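Local coordinates for protein amidase, hydantoinase/carbamoylase family (Burkholderia vietnamiensis, PDB 5I4M) that probably hydrolyses N-carbamoyl-L-amino acids to the free amino acids, as a two-zinc enzyme of the peptidase M20 family, at residues A[30-33]-A[34-38]; A[267-270]-A[271-275]; A[321-324]-A[325-329]; A[407-410]-A[411-415]. All blocks are in the same frame, centred on the assembly; numbering follows the deposited sequence.

From the N terminus, contact 1 comes first, on helix 29-39, then contact 2 on helix 259-276, contact 3 on helix 313-334 and contact 4 at the start of helix 411-429. Each is local, within a helix or, in contact 4, at the start of one, so none closes a long loop; they run in series and neither nest nor cross. They gather into two pairs. Contacts 1 and 4, centres 11 Å apart, meet where Leu32 and Leu36 pack on Ile414, and Trp33 on Ala409 and Pro411, beside the zinc-bearing part of the fold. Contacts 2 and 3, also 11 Å apart, join helices 259-276 and 313-334 through Ile273, Val270 and Leu323; contact 2 also faces the second subunit.

Contact 1: A[30-33]-A[34-38]; sequences RRLW and DSLME
Trp33 and Met37 meet one turn apart on helix 29-39 in a Met-aromatic contact. CE of Met37 lies over one face of the indole, 4.0 Å from the centroid of the Trp33 six-membered ring, a CH-pi approach, while SD reaches the five-membered ring obliquely. Chi1 of -57° sends CG of Met37 back toward the indole, 3.4 Å from NE1 of Trp33, and bends at chi2 and chi3 curl CE over its face.

The hydrogen bonds are mostly i to i+4 backbone bonds, such as Met37 N to Trp33 O at 2.9 Å. Leu32 O takes two donors: Leu36 N at 3.0 Å and, from the side, the hydroxyl OG of Ser35 at 2.6 Å. With chi1 at 74°, the serine turns its oxygen back over the preceding turn.

Among the charged groups, Asp34 OD2 rests against the aliphatic CG of Arg30 at 3.4 Å without a salt bridge between them. Arg31 instead pairs with Glu125 and Asp132 of helix 117-132.

Leu32 and Leu36 pack on Ile414 of helix 411-429. Bonding inside its own helix satisfies the Ser35 hydroxyl, consistent with its burial against Leu121, while the charged ends of Arg30 and Asp34 stay apart on the exposed side.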
loop_
_atom_site.group_PDB
_atom_site.type_symbol
_atom_site.label_atom_id
_atom_site.label_comp_id
_atom_site.label_asym_id
_atom_site.label_seq_id
_atom_site.Cartn_x
_atom_site.Cartn_y
_atom_site.Cartn_z
ATOM N N ARG A 30 -36.626 -21.513 0.069
ATOM C CA ARG A 30 -35.855 -21.774 -1.141
ATOM C C ARG A 30 -35.835 -20.556 -2.049
ATOM O O ARG A 30 -34.796 -20.230 -2.636
ATOM C CB ARG A 30 -36.421 -22.984 -1.887
ATOM C CG ARG A 30 -35.649 -23.290 -3.164
ATOM C CD ARG A 30 -36.202 -24.491 -3.913
ATOM N NE ARG A 30 -37.603 -24.314 -4.286
ATOM C CZ ARG A 30 -38.295 -25.192 -5.006
ATOM N NH1 ARG A 30 -37.710 -26.303 -5.440
ATOM N NH2 ARG A 30 -39.569 -24.961 -5.297
ATOM N N ARG A 31 -36.972 -19.869 -2.177
ATOM C CA ARG A 31 -37.004 -18.653 -2.980
ATOM C C ARG A 31 -36.000 -17.633 -2.463
ATOM O O ARG A 31 -35.270 -17.019 -3.249
ATOM C CB ARG A 31 -38.413 -18.069 -2.983
ATOM C CG ARG A 31 -38.560 -16.825 -3.846
ATOM C CD ARG A 31 -40.032 -16.451 -3.979
ATOM N NE ARG A 31 -40.636 -16.144 -2.684
ATOM C CZ ARG A 31 -41.947 -16.077 -2.477
ATOM N NH1 ARG A 31 -42.781 -16.311 -3.483
ATOM N NH2 ARG A 31 -42.426 -15.795 -1.269
ATOM N N LEU A 32 -35.934 -17.456 -1.138
ATOM C CA LEU A 32 -34.974 -16.529 -0.551
ATOM C C LEU A 32 -33.538 -16.993 -0.789
ATOM O O LEU A 32 -32.684 -16.211 -1.218
ATOM C CB LEU A 32 -35.257 -16.384 0.947
ATOM C CG LEU A 32 -34.227 -15.579 1.749
ATOM C CD1 LEU A 32 -34.031 -14.199 1.176
ATOM C CD2 LEU A 32 -34.690 -15.489 3.208
ATOM N N TRP A 33 -33.254 -18.268 -0.506
ATOM C CA TRP A 33 -31.914 -18.803 -0.724
ATOM C C TRP A 33 -31.478 -18.637 -2.173
ATOM O O TRP A 33 -30.351 -18.203 -2.447
ATOM C CB TRP A 33 -31.859 -20.277 -0.327
ATOM C CG TRP A 33 -30.488 -20.868 -0.515
ATOM C CD1 TRP A 33 -30.017 -21.530 -1.621
ATOM C CD2 TRP A 33 -29.403 -20.825 0.416
ATOM N NE1 TRP A 33 -28.706 -21.907 -1.426
ATOM C CE2 TRP A 33 -28.305 -21.478 -0.187
ATOM C CE3 TRP A 33 -29.248 -20.289 1.704
ATOM C CZ2 TRP A 33 -27.082 -21.632 0.463
ATOM C CZ3 TRP A 33 -28.029 -20.437 2.340
ATOM C CH2 TRP A 33 -26.962 -21.101 1.723
ATOM N N ASP A 34 -32.354 -18.988 -3.120
ATOM C CA ASP A 34 -31.993 -18.844 -4.529
ATOM C C ASP A 34 -31.750 -17.387 -4.894
ATOM O O ASP A 34 -30.882 -17.091 -5.723
ATOM C CB ASP A 34 -33.076 -19.446 -5.426
ATOM C CG ASP A 34 -33.178 -20.954 -5.286
ATOM O OD1 ASP A 34 -32.242 -21.559 -4.725
ATOM O OD2 ASP A 34 -34.189 -21.531 -5.744
ATOM N N SER A 35 -32.489 -16.457 -4.286
ATOM C CA SER A 35 -32.217 -15.060 -4.579
ATOM C C SER A 35 -30.841 -14.657 -4.062
ATOM O O SER A 35 -30.147 -13.868 -4.714
ATOM C CB SER A 35 -33.318 -14.158 -4.010
ATOM O OG SER A 35 -33.240 -14.022 -2.603
ATOM N N LEU A 36 -30.413 -15.223 -2.924
ATOM C CA LEU A 36 -29.064 -14.960 -2.430
ATOM C C LEU A 36 -28.012 -15.532 -3.373
ATOM O O LEU A 36 -27.013 -14.871 -3.671
ATOM C CB LEU A 36 -28.889 -15.533 -1.024
ATOM C CG LEU A 36 -29.510 -14.656 0.062
ATOM C CD1 LEU A 36 -29.810 -15.456 1.338
ATOM C CD2 LEU A 36 -28.593 -13.484 0.395
ATOM N N MET A 37 -28.230 -16.753 -3.868
ATOM C CA MET A 37 -27.273 -17.330 -4.800
ATOM C C MET A 37 -27.222 -16.536 -6.100
ATOM O O MET A 37 -26.160 -16.431 -6.722
ATOM C CB MET A 37 -27.625 -18.793 -5.066
ATOM C CG MET A 37 -27.677 -19.652 -3.793
ATOM S SD MET A 37 -26.073 -19.748 -2.959
ATOM C CE MET A 37 -26.328 -18.640 -1.576
ATOM N N GLU A 38 -28.354 -15.972 -6.518
ATOM C CA GLU A 38 -28.397 -15.216 -7.765
ATOM C C GLU A 38 -27.638 -13.895 -7.631
ATOM O O GLU A 38 -26.796 -13.563 -8.469
ATOM C CB GLU A 38 -29.856 -14.979 -8.157
ATOM C CG GLU A 38 -30.075 -14.676 -9.599
ATOM C CD GLU A 38 -29.704 -15.841 -10.501
ATOM O OE1 GLU A 38 -30.059 -17.002 -10.184
ATOM O OE2 GLU A 38 -29.047 -15.592 -11.527
#

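Contact 2: A[267-270]-A[271-275]; sequences VDLV and NRIGL
Asp268 and Asn271 are joined through a water on the side of helix 259-276 that meets the second subunit. The water donates to Asp268 OD1 at 2.9 Å and accepts from Asn271 ND2 at 2.8 Å, so the carboxylate and the amide are bridged without touching. Asp268 OD1 also forms a salt bridge with Arg265 NE of the second subunit, and that carboxylate oxygen therefore serves both the water and a charge across the dimer interface. Its ionised form is probably favoured by the arginine.

Beneath these side chains run the i to i+4 backbone bonds. Arg272 N reaches Asp268 O at 2.9 Å, and Ile273 N reaches Leu269 O at 2.8 Å with an N-H...O angle of 160°. Gly274 N closes the next turn on Val270 O at 3.0 Å.

Packing takes over on the other side of the helix. CD1 of Ile273 lies 3.9 Å from CG of Leu269, and the two side chains cross at a slant. Ile273 has CG1 beside its own backbone N (chi1 -71°), which sends the branch back along the helix until CG1 comes within 3.3 Å of Leu269 O. Val270 and Ile273 both touch Phe308 of strand 297-310, and Ile273 continues onto Met319 and Ala322 of helix 313-334.

On the interface side, Asn271 and Leu275 pack on Met253 of the second subunit. This is a helix of the M20 dimerisation region packed on two sides: on its own sheet and neighbouring helix, and on the partner subunit.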
loop_
_atom_site.group_PDB
_atom_site.type_symbol
_atom_site.label_atom_id
_atom_site.label_comp_id
_atom_site.label_asym_id
_atom_site.label_seq_id
_atom_site.Cartn_x
_atom_site.Cartn_y
_atom_site.Cartn_z
ATOM N N VAL A 267 0.578 0.324 14.901
ATOM C CA VAL A 267 -0.163 -0.920 14.684
ATOM C C VAL A 267 -0.085 -1.798 15.927
ATOM O O VAL A 267 -1.092 -2.358 16.383
ATOM C CB VAL A 267 0.366 -1.653 13.436
ATOM C CG1 VAL A 267 -0.208 -3.079 13.356
ATOM C CG2 VAL A 267 0.014 -0.879 12.162
ATOM N N ASP A 268 1.112 -1.903 16.508
ATOM C CA ASP A 268 1.298 -2.689 17.725
ATOM C C ASP A 268 0.576 -2.051 18.906
ATOM O O ASP A 268 -0.062 -2.749 19.704
ATOM C CB ASP A 268 2.796 -2.830 18.010
ATOM C CG ASP A 268 3.157 -4.144 18.680
ATOM O OD1 ASP A 268 2.332 -5.080 18.678
ATOM O OD2 ASP A 268 4.292 -4.243 19.192
ATOM N N LEU A 269 0.658 -0.725 19.025
ATOM C CA LEU A 269 -0.048 -0.025 20.094
ATOM C C LEU A 269 -1.559 -0.217 19.988
ATOM O O LEU A 269 -2.238 -0.442 20.997
ATOM C CB LEU A 269 0.301 1.464 20.054
ATOM C CG LEU A 269 -0.548 2.385 20.936
ATOM C CD1 LEU A 269 -0.284 2.103 22.393
ATOM C CD2 LEU A 269 -0.279 3.847 20.596
ATOM N N VAL A 270 -2.102 -0.116 18.776
ATOM C CA VAL A 270 -3.540 -0.294 18.578
ATOM C C VAL A 270 -3.976 -1.669 19.058
ATOM O O VAL A 270 -4.988 -1.812 19.756
ATOM C CB VAL A 270 -3.900 -0.068 17.100
ATOM C CG1 VAL A 270 -5.274 -0.666 16.756
ATOM C CG2 VAL A 270 -3.856 1.412 16.784
ATOM N N ASN A 271 -3.212 -2.703 18.696
ATOM C CA ASN A 271 -3.519 -4.048 19.172
ATOM C C ASN A 271 -3.445 -4.107 20.690
ATOM O O ASN A 271 -4.340 -4.654 21.349
ATOM C CB ASN A 271 -2.559 -5.053 18.538
ATOM C CG ASN A 271 -2.845 -6.486 18.959
ATOM O OD1 ASN A 271 -3.767 -7.132 18.447
ATOM N ND2 ASN A 271 -2.049 -6.993 19.882
ATOM N N ARG A 272 -2.401 -3.512 21.268
ATOM C CA ARG A 272 -2.276 -3.510 22.720
ATOM C C ARG A 272 -3.486 -2.852 23.373
ATOM O O ARG A 272 -4.021 -3.352 24.372
ATOM C CB ARG A 272 -0.987 -2.791 23.117
ATOM C CG ARG A 272 -0.647 -2.867 24.577
ATOM C CD ARG A 272 -0.124 -4.240 24.906
ATOM N NE ARG A 272 -1.132 -5.090 25.527
ATOM C CZ ARG A 272 -1.107 -6.418 25.483
ATOM N NH1 ARG A 272 -2.057 -7.120 26.085
ATOM N NH2 ARG A 272 -0.140 -7.044 24.819
ATOM N N ILE A 273 -3.936 -1.726 22.816
ATOM C CA ILE A 273 -5.099 -1.037 23.375
ATOM C C ILE A 273 -6.336 -1.923 23.290
ATOM O O ILE A 273 -7.128 -2.002 24.238
ATOM C CB ILE A 273 -5.296 0.314 22.667
ATOM C CG1 ILE A 273 -4.174 1.262 23.095
ATOM C CG2 ILE A 273 -6.691 0.891 22.959
ATOM C CD1 ILE A 273 -4.150 2.594 22.362
ATOM N N GLY A 274 -6.513 -2.623 22.170
ATOM C CA GLY A 274 -7.598 -3.594 22.093
ATOM C C GLY A 274 -7.520 -4.626 23.205
ATOM O O GLY A 274 -8.494 -4.871 23.924
ATOM N N LEU A 275 -6.342 -5.220 23.387
ATOM C CA LEU A 275 -6.208 -6.265 24.391
ATOM C C LEU A 275 -6.296 -5.706 25.809
ATOM O O LEU A 275 -6.701 -6.423 26.732
ATOM C CB LEU A 275 -4.893 -7.011 24.180
ATOM C CG LEU A 275 -4.768 -7.763 22.860
ATOM C CD1 LEU A 275 -3.356 -8.326 22.713
ATOM C CD2 LEU A 275 -5.800 -8.883 22.807
HETATM O O HOH W 1 0.309 -5.657 20.664
#

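Contact 3: A[321-324]-A[325-329]; sequences AALR and DGVAR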
loop_
_atom_site.group_PDB
_atom_site.type_symbol
_atom_site.label_atom_id
_atom_site.label_comp_id
_atom_site.label_asym_id
_atom_site.label_seq_id
_atom_site.Cartn_x
_atom_site.Cartn_y
_atom_site.Cartn_z
ATOM N N ALA A 321 -8.289 8.122 24.217
ATOM C CA ALA A 321 -7.256 8.921 24.869
ATOM C C ALA A 321 -5.914 8.199 24.844
ATOM O O ALA A 321 -4.864 8.830 24.663
ATOM C CB ALA A 321 -7.672 9.257 26.305
ATOM N N ALA A 322 -5.937 6.870 24.985
ATOM C CA ALA A 322 -4.704 6.090 24.964
ATOM C C ALA A 322 -4.064 6.113 23.589
ATOM O O ALA A 322 -2.835 6.187 23.474
ATOM C CB ALA A 322 -4.980 4.649 25.400
ATOM N N LEU A 323 -4.876 6.039 22.532
ATOM C CA LEU A 323 -4.328 6.155 21.183
ATOM C C LEU A 323 -3.665 7.514 20.976
ATOM O O LEU A 323 -2.537 7.596 20.480
ATOM C CB LEU A 323 -5.421 5.935 20.141
ATOM C CG LEU A 323 -4.955 6.167 18.695
ATOM C CD1 LEU A 323 -4.075 5.027 18.237
ATOM C CD2 LEU A 323 -6.150 6.333 17.758
ATOM N N ARG A 324 -4.361 8.601 21.333
ATOM C CA ARG A 324 -3.812 9.924 21.046
ATOM C C ARG A 324 -2.517 10.155 21.811
ATOM O O ARG A 324 -1.556 10.717 21.273
ATOM C CB ARG A 324 -4.839 11.006 21.373
ATOM C CG ARG A 324 -6.053 10.949 20.455
ATOM C CD ARG A 324 -7.139 11.884 20.939
ATOM N NE ARG A 324 -8.368 11.748 20.161
ATOM C CZ ARG A 324 -8.666 12.512 19.122
ATOM N NH1 ARG A 324 -7.816 13.452 18.731
ATOM N NH2 ARG A 324 -9.812 12.341 18.482
ATOM N N ASP A 325 -2.469 9.694 23.057
ATOM C CA ASP A 325 -1.258 9.816 23.861
ATOM C C ASP A 325 -0.127 8.972 23.285
ATOM O O ASP A 325 1.012 9.443 23.154
ATOM C CB ASP A 325 -1.564 9.397 25.299
ATOM C CG ASP A 325 -0.364 9.513 26.204
ATOM O OD1 ASP A 325 0.133 10.643 26.379
ATOM O OD2 ASP A 325 0.075 8.478 26.748
ATOM N N GLY A 326 -0.421 7.718 22.937
ATOM C CA GLY A 326 0.629 6.835 22.459
ATOM C C GLY A 326 1.145 7.240 21.093
ATOM O O GLY A 326 2.335 7.096 20.802
ATOM N N VAL A 327 0.255 7.737 20.231
ATOM C CA VAL A 327 0.676 8.211 18.914
ATOM C C VAL A 327 1.624 9.394 19.063
ATOM O O VAL A 327 2.653 9.476 18.379
ATOM C CB VAL A 327 -0.556 8.576 18.065
ATOM C CG1 VAL A 327 -0.168 9.476 16.885
ATOM C CG2 VAL A 327 -1.266 7.304 17.569
ATOM N N ALA A 328 1.294 10.329 19.961
ATOM C CA ALA A 328 2.176 11.473 20.181
ATOM C C ALA A 328 3.539 11.025 20.683
ATOM O O ALA A 328 4.571 11.565 20.273
ATOM C CB ALA A 328 1.551 12.448 21.176
ATOM N N ARG A 329 3.565 10.044 21.584
ATOM C CA ARG A 329 4.842 9.589 22.126
ATOM C C ARG A 329 5.695 8.946 21.041
ATOM O O ARG A 329 6.902 9.206 20.948
ATOM C CB ARG A 329 4.596 8.608 23.266
ATOM C CG ARG A 329 5.867 7.937 23.778
ATOM C CD ARG A 329 5.533 6.786 24.722
ATOM N NE ARG A 329 4.435 5.969 24.205
ATOM C CZ ARG A 329 4.577 4.996 23.306
ATOM N NH1 ARG A 329 5.781 4.712 22.815
ATOM N NH2 ARG A 329 3.513 4.311 22.896
#
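Leu323 and Val327, one turn apart on helix 313-334, lie side by side and point the same way. CD1 of Leu323 touches CG2 of Val327 at 3.7 Å, methyl against methyl. Val327 carries CG2 beside its backbone N, which turns that branch back toward the preceding turn and brings it within 3.2 Å of Leu323 O. The leucine reaches forward to meet it, its CG opposite its own backbone N at chi1 175°.

Backbone bonds set this spacing. Val327 N donates to Leu323 O at 2.8 Å, with an N-H...O angle of 162°, so the carbonyl brushed by the valine methyl is also the one gripping the valine amide. Gly326 N binds Ala322 O at 2.9 Å, and Asp325 N binds Ala321 O at 3.0 Å. The next bond, Ala328 N to Arg324 O, is longer at 3.2 Å, with the donor tilted 33° from the carbonyl plane.

Arg324 leaves the helix on a different side, its chain extended from CG to NE. There NE makes a salt bridge with Asp320, one turn back, while the arginine side chain runs over Tyr237, Leu340 and Gln342.

Farther out, the Leu323-Val327 ridge faces the sheet and the adjoining helix. Leu323 meets Tyr237 of strand 225-242 together with Val306 and Phe308 of strand 297-310, and Val327 meets Ile239 and Phe241. Helix 259-276 flanks the same ridge, with Val270 against Leu323 and Val266 against Val327.

Contact 4: A[407-410]-A[411-415]; sequences EDAT and PAWIE
Two chi1 torsions bring Thr410 and Trp413 together. Chi1 of 69° sets the threonine OG1 between its own N and carbonyl carbon, facing the first turn of the helix, and leaves CG2 beside the N. Trp413, with chi1 at -66°, swings its indole back beneath the threonine. One face of the ring thus receives both branches of Thr410. CG2 stands almost squarely over the six-membered ring, 4.0 Å from the Trp413 centroid and 8° off the normal, a CH-pi contact, whereas OG1 lies above the same plane near the rim, 3.2 Å from CG of Trp413.

That oxygen is occupied as an N-cap. Trp413 N donates to Thr410 OG1 at 3.0 Å in a nearly straight bond, satisfying an amide in the first turn of helix 411-429, which has no earlier helical carbonyl to bind. Pro411 follows directly, at the first helical position, where its lack of an N-H costs no helical bond. Ile414 N then donates to Thr410 O at 3.0 Å, the first i to i+4 bond across the junction.

Ala409 extends the apolar side of the cap: its CB touches Ile414 CD1 at 3.9 Å and lies 4.1 Å from Trp413 CE3. Pro411 packs on Trp33 of helix 29-39. Upstream, the 407-410 loop is tied toward the metal centre, for Glu407 OE2 accepts from the backbone N of the zinc ligand Asp115 and of Phe114, and Asp408 forms a salt bridge with Arg113.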
loop_
_atom_site.group_PDB
_atom_site.type_symbol
_atom_site.label_atom_id
_atom_site.label_comp_id
_atom_site.label_asym_id
_atom_site.label_seq_id
_atom_site.Cartn_x
_atom_site.Cartn_y
_atom_site.Cartn_z
ATOM N N GLU A 407 -17.227 -16.443 4.109
ATOM C CA GLU A 407 -18.414 -16.191 4.919
ATOM C C GLU A 407 -19.569 -17.077 4.464
ATOM O O GLU A 407 -19.800 -17.249 3.263
ATOM C CB GLU A 407 -18.780 -14.710 4.789
ATOM C CG GLU A 407 -19.999 -14.260 5.566
ATOM C CD GLU A 407 -20.411 -12.875 5.151
ATOM O OE1 GLU A 407 -19.808 -11.893 5.652
ATOM O OE2 GLU A 407 -21.311 -12.769 4.286
ATOM N N ASP A 408 -20.282 -17.672 5.423
ATOM C CA ASP A 408 -21.272 -18.671 5.043
ATOM C C ASP A 408 -22.374 -18.777 6.086
ATOM O O ASP A 408 -22.172 -18.468 7.264
ATOM C CB ASP A 408 -20.613 -20.039 4.838
ATOM C CG ASP A 408 -21.396 -20.939 3.890
ATOM O OD1 ASP A 408 -22.358 -20.464 3.234
ATOM O OD2 ASP A 408 -21.026 -22.129 3.792
ATOM N N ALA A 409 -23.544 -19.227 5.629
ATOM C CA ALA A 409 -24.689 -19.471 6.502
ATOM C C ALA A 409 -25.450 -20.672 5.962
ATOM O O ALA A 409 -25.398 -20.962 4.767
ATOM C CB ALA A 409 -25.609 -18.255 6.581
ATOM N N THR A 410 -26.139 -21.379 6.846
ATOM C CA THR A 410 -26.912 -22.523 6.376
ATOM C C THR A 410 -28.277 -22.075 5.863
ATOM O O THR A 410 -28.812 -21.057 6.308
ATOM C CB THR A 410 -27.125 -23.532 7.495
ATOM O OG1 THR A 410 -28.013 -22.965 8.467
ATOM C CG2 THR A 410 -25.804 -23.903 8.143
ATOM N N PRO A 411 -28.871 -22.835 4.942
ATOM C CA PRO A 411 -30.263 -22.549 4.551
ATOM C C PRO A 411 -31.217 -22.451 5.731
ATOM O O PRO A 411 -32.090 -21.570 5.748
ATOM C CB PRO A 411 -30.601 -23.730 3.625
ATOM C CG PRO A 411 -29.272 -24.092 3.011
ATOM C CD PRO A 411 -28.244 -23.862 4.086
ATOM N N ALA A 412 -31.063 -23.329 6.730
ATOM C CA ALA A 412 -31.909 -23.270 7.922
ATOM C C ALA A 412 -31.816 -21.910 8.610
ATOM O O ALA A 412 -32.843 -21.318 8.965
ATOM C CB ALA A 412 -31.532 -24.386 8.895
ATOM N N TRP A 413 -30.593 -21.409 8.830
ATOM C CA TRP A 413 -30.437 -20.103 9.472
ATOM C C TRP A 413 -31.063 -19.001 8.636
ATOM O O TRP A 413 -31.728 -18.106 9.168
ATOM C CB TRP A 413 -28.959 -19.780 9.699
ATOM C CG TRP A 413 -28.285 -20.658 10.669
ATOM C CD1 TRP A 413 -28.869 -21.455 11.625
ATOM C CD2 TRP A 413 -26.878 -20.847 10.788
ATOM N NE1 TRP A 413 -27.898 -22.125 12.328
ATOM C CE2 TRP A 413 -26.667 -21.771 11.834
ATOM C CE3 TRP A 413 -25.767 -20.324 10.108
ATOM C CZ2 TRP A 413 -25.392 -22.185 12.217
ATOM C CZ3 TRP A 413 -24.494 -20.744 10.487
ATOM C CH2 TRP A 413 -24.322 -21.669 11.527
ATOM N N ILE A 414 -30.802 -19.016 7.329
ATOM C CA ILE A 414 -31.316 -17.970 6.449
ATOM C C ILE A 414 -32.837 -17.927 6.514
ATOM O O ILE A 414 -33.440 -16.861 6.679
ATOM C CB ILE A 414 -30.805 -18.195 5.012
ATOM C CG1 ILE A 414 -29.296 -17.968 4.955
ATOM C CG2 ILE A 414 -31.519 -17.286 4.006
ATOM C CD1 ILE A 414 -28.881 -16.554 5.404
ATOM N N GLU A 415 -33.478 -19.095 6.416
ATOM C CA GLU A 415 -34.936 -19.149 6.456
ATOM C C GLU A 415 -35.472 -18.714 7.816
ATOM O O GLU A 415 -36.449 -17.956 7.889
ATOM C CB GLU A 415 -35.414 -20.564 6.106
ATOM C CG GLU A 415 -36.913 -20.772 6.220
ATOM C CD GLU A 415 -37.340 -22.122 5.693
ATOM O OE1 GLU A 415 -38.528 -22.464 5.804
ATOM O OE2 GLU A 415 -36.481 -22.838 5.152
#